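Local coordinates for amino acid ABC superfamily ATP binding cassette transporter, binding protein (Streptococcus pneumoniae, PDB 4H5G) that binds L-arginine and, as the substrate-binding protein of an amino acid ABC transporter, probably delivers it to the membrane permease for uptake, at residues M137-E140 and Q146-S149; A124-Q129 and E140-A145; S3-I8 and D50-K55. All blocks are in the same frame, centred on the assembly; numbering follows the deposited sequence.

Overall arrangement
Contacts 1 and 2 belong to one beta-alpha-beta unit, made of strand 125-129, helix 133-141 and strand 146-150. Their centres lie 3 Å apart. Contact 1 packs the helix itself, and contact 2 the turn that follows it, against neighbouring strands of the same five-stranded sheet. Contact 2 is buried and joined by methyl groups, and its strand ends in the arginine pocket. Contact 1 lies at the edge strand, so a lysine stem and a serine join the apolar packing. Contact 3 is about 40 Å from contact 1 and about 42 Å from contact 2, between centres, on the opposite side of the chain's centre. It ties the N-terminal helix to the end of helix 40-52 through a partly buried apolar patch.

Contact 1 of 3, residues M137-E140 and Q146-S149; sequences MVKE and QLTS
Leu147 on strand 146-150 reaches across to Val138 and Lys139 on helix 133-141. Its CB points toward the helix. CG lies anti to the backbone N (chi1 173°), which carries the fork outward from the strand. There the two methyls divide the work. CD1 meets Val138 CG1 at 4.0 Å. CD2 sits against Lys139 CG at 3.6 Å, the closest approach of the contact. CD2 also lies 4.1 Å from Val138 CG1, so that one valine methyl touches both arms of the fork. The leucine and valine side chains cross obliquely. The lysine stem runs at about a right angle to the leucine, and its CE comes back within 4.1 Å of Leu147 CD2.

Lys139 is extended beyond CG and lies along the exposed side of the contact. Its CE passes 4.4 Å from Ser149 OG, too far for more than loose packing. The serine hydroxyl is instead hydrogen-bonded to Glu135, one helical turn before Lys139. Lys139 NZ lies only at long, weak ion-pair range of that Glu135 carboxylate, which is outside the two segments. Val138 faces inward and also rests on Ile126 of the neighbouring strand 125-129 and on His169 of strand 167-171.

This is the return half of a right-handed beta-alpha-beta crossover, the repeating unit of the alpha/beta lobes of type II periplasmic binding proteins. Helix 133-141 covers one face of the sheet, and strand 146-150 is the edge strand beneath it. No hydrogen bond links the two segments directly. The chemistry is therefore graded: methyls meet on the buried side, the aliphatic part of a lysine covers the leucine on the outer side, and the charged end is left near Glu135 at the margin.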
loop_
_atom_site.group_PDB
_atom_site.type_symbol
_atom_site.label_atom_id
_atom_site.label_comp_id
_atom_site.label_asym_id
_atom_site.label_seq_id
_atom_site.Cartn_x
_atom_site.Cartn_y
_atom_site.Cartn_z
ATOM N N MET A 137 13.622 3.000 4.917
ATOM C CA MET A 137 14.743 2.647 4.049
ATOM C C MET A 137 15.597 3.860 3.724
ATOM O O MET A 137 16.825 3.791 3.729
ATOM C CB MET A 137 14.218 1.996 2.761
ATOM C CG MET A 137 13.625 0.619 2.997
ATOM S SD MET A 137 12.845 -0.007 1.505
ATOM C CE MET A 137 14.291 -0.298 0.478
ATOM N N VAL A 138 14.952 4.985 3.445
ATOM C CA VAL A 138 15.712 6.204 3.169
ATOM C C VAL A 138 16.488 6.657 4.408
ATOM O O VAL A 138 17.670 6.998 4.318
ATOM C CB VAL A 138 14.805 7.339 2.661
ATOM C CG1 VAL A 138 15.612 8.637 2.529
ATOM C CG2 VAL A 138 14.190 6.972 1.308
ATOM N N LYS A 139 15.823 6.652 5.563
ATOM C CA LYS A 139 16.482 7.043 6.816
ATOM C C LYS A 139 17.695 6.181 7.122
ATOM O O LYS A 139 18.705 6.680 7.623
ATOM C CB LYS A 139 15.510 6.974 8.001
ATOM C CG LYS A 139 14.428 8.041 8.003
ATOM C CD LYS A 139 13.619 7.991 9.298
ATOM C CE LYS A 139 12.483 9.008 9.295
ATOM N NZ LYS A 139 11.634 8.883 10.519
ATOM N N GLU A 140 17.590 4.891 6.817
ATOM C CA GLU A 140 18.665 3.939 7.106
ATOM C C GLU A 140 19.789 3.949 6.082
ATOM O O GLU A 140 20.962 3.914 6.442
ATOM C CB GLU A 140 18.118 2.514 7.158
ATOM C CG GLU A 140 17.237 2.181 8.324
ATOM C CD GLU A 140 17.048 0.682 8.437
ATOM O OE1 GLU A 140 18.066 -0.039 8.421
ATOM O OE2 GLU A 140 15.890 0.222 8.510
ATOM N N GLN A 146 18.313 14.966 2.458
ATOM C CA GLN A 146 17.209 15.758 2.986
ATOM C C GLN A 146 15.918 14.996 2.757
ATOM O O GLN A 146 15.395 14.966 1.633
ATOM C CB GLN A 146 17.117 17.095 2.253
ATOM C CG GLN A 146 18.346 17.969 2.381
ATOM C CD GLN A 146 18.660 18.313 3.821
ATOM O OE1 GLN A 146 17.756 18.534 4.630
ATOM N NE2 GLN A 146 19.947 18.352 4.154
ATOM N N LEU A 147 15.397 14.381 3.810
ATOM C CA LEU A 147 14.170 13.596 3.681
ATOM C C LEU A 147 12.987 14.377 4.216
ATOM O O LEU A 147 13.003 14.836 5.357
ATOM C CB LEU A 147 14.298 12.280 4.449
ATOM C CG LEU A 147 13.017 11.443 4.534
ATOM C CD1 LEU A 147 12.512 11.023 3.153
ATOM C CD2 LEU A 147 13.241 10.206 5.424
ATOM N N THR A 148 11.962 14.534 3.389
ATOM C CA THR A 148 10.705 15.131 3.833
ATOM C C THR A 148 9.696 14.000 4.000
ATOM O O THR A 148 9.371 13.317 3.038
ATOM C CB THR A 148 10.163 16.136 2.799
ATOM O OG1 THR A 148 11.109 17.206 2.627
ATOM C CG2 THR A 148 8.821 16.714 3.254
ATOM N N SER A 149 9.202 13.793 5.219
ATOM C CA SER A 149 8.203 12.747 5.436
ATOM C C SER A 149 6.824 13.383 5.353
ATOM O O SER A 149 6.559 14.378 6.024
ATOM C CB SER A 149 8.396 12.077 6.801
ATOM O OG SER A 149 9.619 11.376 6.868
#

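Contact 2 of 3, residues A124-Q129 and E140-A145; sequences ANIAAQ and EQLPKA. With ARG (arginine), chain L.
Ala124 opens the contact beside Ala145. Its carbonyl O lies 4.3 Å from Ala145 CB, and the two CA atoms, 6.4 Å apart, mark the nearest approach of the backbones. Asn125 turns its CB away from the helix end, and its backbone bonds to Asp166 on the other flank.

Ile126 carries the packing. Its CB points toward the second segment. CG1 lies anti to the carbonyl carbon (chi1 -58°), and the extended chi2 of -178° pushes CD1 out as the touching atom. This methyl meets Leu142 CD1 at 3.8 Å and Ala145 CB at 3.9 Å. The isoleucine and leucine side chains cross at about a right angle. Leu142 is the first residue to leave the helix and begins a type I turn. The bond from Ala145 N to Leu142 O, 3.1 Å long, closes this turn and brings both methyl-bearing residues over Ile126.

Ala127 and Ala128 continue the strand to Gln129, in the arginine pocket. The Gln129 chain is extended, with CG anti to the backbone N (chi1 -177°). Its OE1 accepts a hydrogen bond from NH2 of the bound arginine, at 3.0 Å. Gln129 NE2 donates to Thr151 O, which steadies the amide. Asp21, Asp171 and Arg88 are among the other residues hydrogen-bonded to the ligand.

One strand thus serves two ends of the beta-alpha-beta unit. Far from the ligand, methyl packing seats the turn after the helix. At the C-terminal end, the Gln129 amide oxygen is a neutral acceptor for the guanidinium; other pocket residues probably balance the ligand's charges.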
loop_
_atom_site.group_PDB
_atom_site.type_symbol
_atom_site.label_atom_id
_atom_site.label_comp_id
_atom_site.label_asym_id
_atom_site.label_seq_id
_atom_site.Cartn_x
_atom_site.Cartn_y
_atom_site.Cartn_z
ATOM N N ALA A 124 19.841 14.824 -3.150
ATOM C CA ALA A 124 18.543 15.277 -3.644
ATOM C C ALA A 124 17.560 15.518 -2.498
ATOM O O ALA A 124 17.789 15.084 -1.368
ATOM C CB ALA A 124 17.977 14.264 -4.623
ATOM N N ASN A 125 16.478 16.232 -2.792
ATOM C CA ASN A 125 15.356 16.319 -1.864
ATOM C C ASN A 125 14.460 15.110 -2.052
ATOM O O ASN A 125 13.800 14.973 -3.080
ATOM C CB ASN A 125 14.555 17.602 -2.104
ATOM C CG ASN A 125 15.362 18.838 -1.825
ATOM O OD1 ASN A 125 16.225 18.832 -0.953
ATOM N ND2 ASN A 125 15.103 19.910 -2.580
ATOM N N ILE A 126 14.452 14.220 -1.062
ATOM C CA ILE A 126 13.686 12.985 -1.153
ATOM C C ILE A 126 12.447 13.104 -0.272
ATOM O O ILE A 126 12.511 13.674 0.823
ATOM C CB ILE A 126 14.544 11.775 -0.715
ATOM C CG1 ILE A 126 15.807 11.679 -1.585
ATOM C CG2 ILE A 126 13.740 10.466 -0.784
ATOM C CD1 ILE A 126 16.692 10.475 -1.256
ATOM N N ALA A 127 11.322 12.594 -0.769
ATOM C CA ALA A 127 10.095 12.497 0.024
ATOM C C ALA A 127 9.710 11.026 0.214
ATOM O O ALA A 127 9.948 10.186 -0.656
ATOM C CB ALA A 127 8.965 13.263 -0.648
ATOM N N ALA A 128 9.111 10.713 1.360
ATOM C CA ALA A 128 8.548 9.380 1.584
ATOM C C ALA A 128 7.365 9.518 2.525
ATOM O O ALA A 128 7.184 10.566 3.140
ATOM C CB ALA A 128 9.584 8.445 2.162
ATOM N N GLN A 129 6.576 8.459 2.647
ATOM C CA GLN A 129 5.335 8.530 3.424
ATOM C C GLN A 129 5.588 8.199 4.890
ATOM O O GLN A 129 6.278 7.230 5.205
ATOM C CB GLN A 129 4.302 7.569 2.834
ATOM C CG GLN A 129 2.941 7.609 3.504
ATOM C CD GLN A 129 1.871 6.978 2.638
ATOM O OE1 GLN A 129 2.111 5.974 1.954
ATOM N NE2 GLN A 129 0.674 7.568 2.655
ATOM N N GLU A 140 17.590 4.891 6.817
ATOM C CA GLU A 140 18.665 3.939 7.106
ATOM C C GLU A 140 19.789 3.949 6.082
ATOM O O GLU A 140 20.962 3.914 6.442
ATOM C CB GLU A 140 18.118 2.514 7.158
ATOM C CG GLU A 140 17.237 2.181 8.324
ATOM C CD GLU A 140 17.048 0.682 8.437
ATOM O OE1 GLU A 140 18.066 -0.039 8.421
ATOM O OE2 GLU A 140 15.890 0.222 8.510
ATOM N N GLN A 141 19.422 3.971 4.806
ATOM C CA GLN A 141 20.401 3.764 3.743
ATOM C C GLN A 141 20.899 5.074 3.155
ATOM O O GLN A 141 21.966 5.129 2.554
ATOM C CB GLN A 141 19.828 2.849 2.654
ATOM C CG GLN A 141 19.365 1.490 3.175
ATOM C CD GLN A 141 18.965 0.539 2.060
ATOM O OE1 GLN A 141 19.588 0.510 0.994
ATOM N NE2 GLN A 141 17.910 -0.233 2.297
ATOM N N LEU A 142 20.129 6.140 3.338
ATOM C CA LEU A 142 20.563 7.458 2.875
ATOM C C LEU A 142 20.440 8.534 3.956
ATOM O O LEU A 142 19.748 9.524 3.752
ATOM C CB LEU A 142 19.758 7.873 1.643
ATOM C CG LEU A 142 19.815 6.930 0.446
ATOM C CD1 LEU A 142 18.772 7.334 -0.589
ATOM C CD2 LEU A 142 21.213 6.927 -0.168
ATOM N N PRO A 143 21.116 8.346 5.106
ATOM C CA PRO A 143 20.995 9.285 6.232
ATOM C C PRO A 143 21.434 10.712 5.921
ATOM O O PRO A 143 21.072 11.624 6.660
ATOM C CB PRO A 143 21.920 8.671 7.294
ATOM C CG PRO A 143 22.864 7.816 6.526
ATOM C CD PRO A 143 22.023 7.234 5.440
ATOM N N LYS A 144 22.190 10.907 4.845
ATOM C CA LYS A 144 22.707 12.232 4.532
ATOM C C LYS A 144 21.798 13.006 3.597
ATOM O O LYS A 144 22.080 14.151 3.254
ATOM C CB LYS A 144 24.121 12.127 3.959
ATOM C CG LYS A 144 25.107 11.526 4.945
ATOM C CD LYS A 144 26.523 11.566 4.409
ATOM C CE LYS A 144 26.918 10.234 3.801
ATOM N NZ LYS A 144 28.112 10.387 2.926
ATOM N N ALA A 145 20.699 12.381 3.185
ATOM C CA ALA A 145 19.770 13.036 2.276
ATOM C C ALA A 145 18.747 13.862 3.060
ATOM O O ALA A 145 18.378 13.512 4.185
ATOM C CB ALA A 145 19.075 12.012 1.381
HETATM N N ARG L . 4.407 -0.948 1.718
HETATM C CA ARG L . 4.734 0.212 2.560
HETATM C C ARG L . 4.534 -0.101 4.026
HETATM O O ARG L . 3.845 -1.062 4.403
HETATM C CB ARG L . 3.892 1.435 2.168
HETATM C CG ARG L . 2.389 1.179 2.093
HETATM C CD ARG L . 1.606 2.489 1.917
HETATM N NE ARG L . 0.178 2.238 1.669
HETATM C CZ ARG L . -0.731 3.178 1.432
HETATM N NH1 ARG L . -2.001 2.841 1.210
HETATM N NH2 ARG L . -0.367 4.456 1.416
HETATM O OXT ARG L . 5.073 0.608 4.880
#

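Contact 3 of 3, residues S3-I8 and D50-K55; sequences SAVEAI and DELGVK. With EDO (1,2-ethanediol), chain K.
The N-terminal helix 4-11 packs here against the Schellman motif that ends helix 40-52. Ile8 points its CB toward the second segment; Val5, one turn earlier, touches it with CG1, 4.1 Å from Leu52 CD2. Those two side chains cross at a slant. Ile8 CG2 lies 4.2 Å from Leu52 CD1 and 3.9 Å from Val54 CG2. Chi1 of -77° sets Ile8 CG1 anti to the carbonyl carbon and leaves CG2 anti to the backbone N, facing both partners. Ile8 and Val54 cross near a right angle, and Val54 CG1 also packs 3.8 Å from Ile8 O. Leu14 of strand 13-18 touches Ile8, Leu52 and Val54 together.

Ser3 is the N-cap of helix 4-11, and its OG accepts from Glu6 N at 3.2 Å. Asp210 accepts from Val5 N at the same helix start. Gly53, with positive phi, is the C-prime residue and lets Val54 come back onto Ile8. Glu51 packs on helix 209-225, and its OE2 accepts a hydrogen bond from a 1,2-ethanediol, probably a crystallisation additive.

Apolar branches, with one methyl resting on a backbone carbonyl, join the segments; no capping bond crosses between them.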
loop_
_atom_site.group_PDB
_atom_site.type_symbol
_atom_site.label_atom_id
_atom_site.label_comp_id
_atom_site.label_asym_id
_atom_site.label_seq_id
_atom_site.Cartn_x
_atom_site.Cartn_y
_atom_site.Cartn_z
ATOM N N SER A 3 -14.353 -15.050 19.488
ATOM C CA SER A 3 -14.483 -15.582 18.134
ATOM C C SER A 3 -14.616 -14.475 17.093
ATOM O O SER A 3 -15.702 -13.918 16.904
ATOM C CB SER A 3 -15.690 -16.520 18.049
ATOM O OG SER A 3 -15.886 -16.948 16.713
ATOM N N ALA A 4 -13.517 -14.166 16.416
ATOM C CA ALA A 4 -13.520 -13.120 15.401
ATOM C C ALA A 4 -14.517 -13.445 14.285
ATOM O O ALA A 4 -15.301 -12.585 13.888
ATOM C CB ALA A 4 -12.114 -12.902 14.842
ATOM N N VAL A 5 -14.501 -14.677 13.778
ATOM C CA VAL A 5 -15.414 -15.024 12.671
ATOM C C VAL A 5 -16.891 -14.869 13.072
ATOM O O VAL A 5 -17.668 -14.247 12.343
ATOM C CB VAL A 5 -15.115 -16.423 12.060
ATOM C CG1 VAL A 5 -16.235 -16.865 11.120
ATOM C CG2 VAL A 5 -13.767 -16.407 11.310
ATOM N N GLU A 6 -17.272 -15.403 14.231
ATOM C CA GLU A 6 -18.665 -15.290 14.681
ATOM C C GLU A 6 -19.056 -13.833 14.935
ATOM O O GLU A 6 -20.199 -13.430 14.678
ATOM C CB GLU A 6 -18.906 -16.116 15.954
ATOM C CG GLU A 6 -18.702 -17.610 15.791
ATOM C CD GLU A 6 -20.006 -18.384 15.643
ATOM O OE1 GLU A 6 -21.054 -17.757 15.366
ATOM O OE2 GLU A 6 -19.979 -19.623 15.816
ATOM N N ALA A 7 -18.116 -13.047 15.459
ATOM C CA ALA A 7 -18.394 -11.638 15.773
ATOM C C ALA A 7 -18.621 -10.856 14.483
ATOM O O ALA A 7 -19.507 -10.005 14.407
ATOM C CB ALA A 7 -17.263 -11.027 16.577
ATOM N N ILE A 8 -17.812 -11.150 13.471
ATOM C CA ILE A 8 -17.970 -10.513 12.158
ATOM C C ILE A 8 -19.317 -10.898 11.535
ATOM O O ILE A 8 -20.058 -10.044 11.025
ATOM C CB ILE A 8 -16.775 -10.853 11.219
ATOM C CG1 ILE A 8 -15.554 -10.014 11.626
ATOM C CG2 ILE A 8 -17.145 -10.592 9.754
ATOM C CD1 ILE A 8 -14.203 -10.590 11.166
ATOM N N ASP A 50 -17.015 -11.547 0.941
ATOM C CA ASP A 50 -17.900 -12.499 0.260
ATOM C C ASP A 50 -17.767 -13.914 0.813
ATOM O O ASP A 50 -18.752 -14.632 0.960
ATOM C CB ASP A 50 -17.626 -12.524 -1.264
ATOM C CG ASP A 50 -18.069 -11.252 -1.972
ATOM O OD1 ASP A 50 -18.816 -10.456 -1.379
ATOM O OD2 ASP A 50 -17.668 -11.056 -3.142
ATOM N N GLU A 51 -16.538 -14.318 1.098
ATOM C CA GLU A 51 -16.300 -15.656 1.644
ATOM C C GLU A 51 -16.973 -15.791 3.007
ATOM O O GLU A 51 -17.538 -16.836 3.323
ATOM C CB GLU A 51 -14.793 -15.918 1.774
ATOM C CG GLU A 51 -14.427 -17.357 2.108
ATOM C CD GLU A 51 -14.589 -18.292 0.917
ATOM O OE1 GLU A 51 -14.317 -17.875 -0.224
ATOM O OE2 GLU A 51 -14.998 -19.446 1.116
ATOM N N LEU A 52 -16.927 -14.720 3.799
ATOM C CA LEU A 52 -17.513 -14.719 5.148
ATOM C C LEU A 52 -19.022 -14.535 5.126
ATOM O O LEU A 52 -19.696 -14.766 6.135
ATOM C CB LEU A 52 -16.876 -13.623 6.004
ATOM C CG LEU A 52 -15.442 -13.922 6.442
ATOM C CD1 LEU A 52 -14.761 -12.657 6.957
ATOM C CD2 LEU A 52 -15.425 -15.018 7.517
ATOM N N GLY A 53 -19.540 -14.097 3.980
ATOM C CA GLY A 53 -20.968 -13.857 3.815
ATOM C C GLY A 53 -21.448 -12.565 4.460
ATOM O O GLY A 53 -22.570 -12.503 4.949
ATOM N N VAL A 54 -20.594 -11.538 4.465
ATOM C CA VAL A 54 -20.934 -10.248 5.088
ATOM C C VAL A 54 -20.645 -9.078 4.153
ATOM O O VAL A 54 -19.966 -9.235 3.133
ATOM C CB VAL A 54 -20.170 -10.026 6.415
ATOM C CG1 VAL A 54 -20.509 -11.120 7.430
ATOM C CG2 VAL A 54 -18.649 -9.958 6.175
ATOM N N LYS A 55 -21.153 -7.901 4.505
ATOM C CA LYS A 55 -20.874 -6.693 3.730
ATOM C C LYS A 55 -19.453 -6.210 3.984
ATOM O O LYS A 55 -18.907 -6.388 5.076
ATOM C CB LYS A 55 -21.859 -5.579 4.097
ATOM C CG LYS A 55 -23.317 -5.889 3.797
ATOM C CD LYS A 55 -24.157 -4.615 3.779
ATOM C CE LYS A 55 -24.459 -4.122 5.186
ATOM N NZ LYS A 55 -25.182 -2.818 5.165
HETATM C C1 EDO K . -15.563 -22.843 -0.825
HETATM O O1 EDO K . -15.672 -22.003 0.334
HETATM C C2 EDO K . -14.107 -23.066 -1.216
HETATM O O2 EDO K . -13.655 -24.356 -0.781
#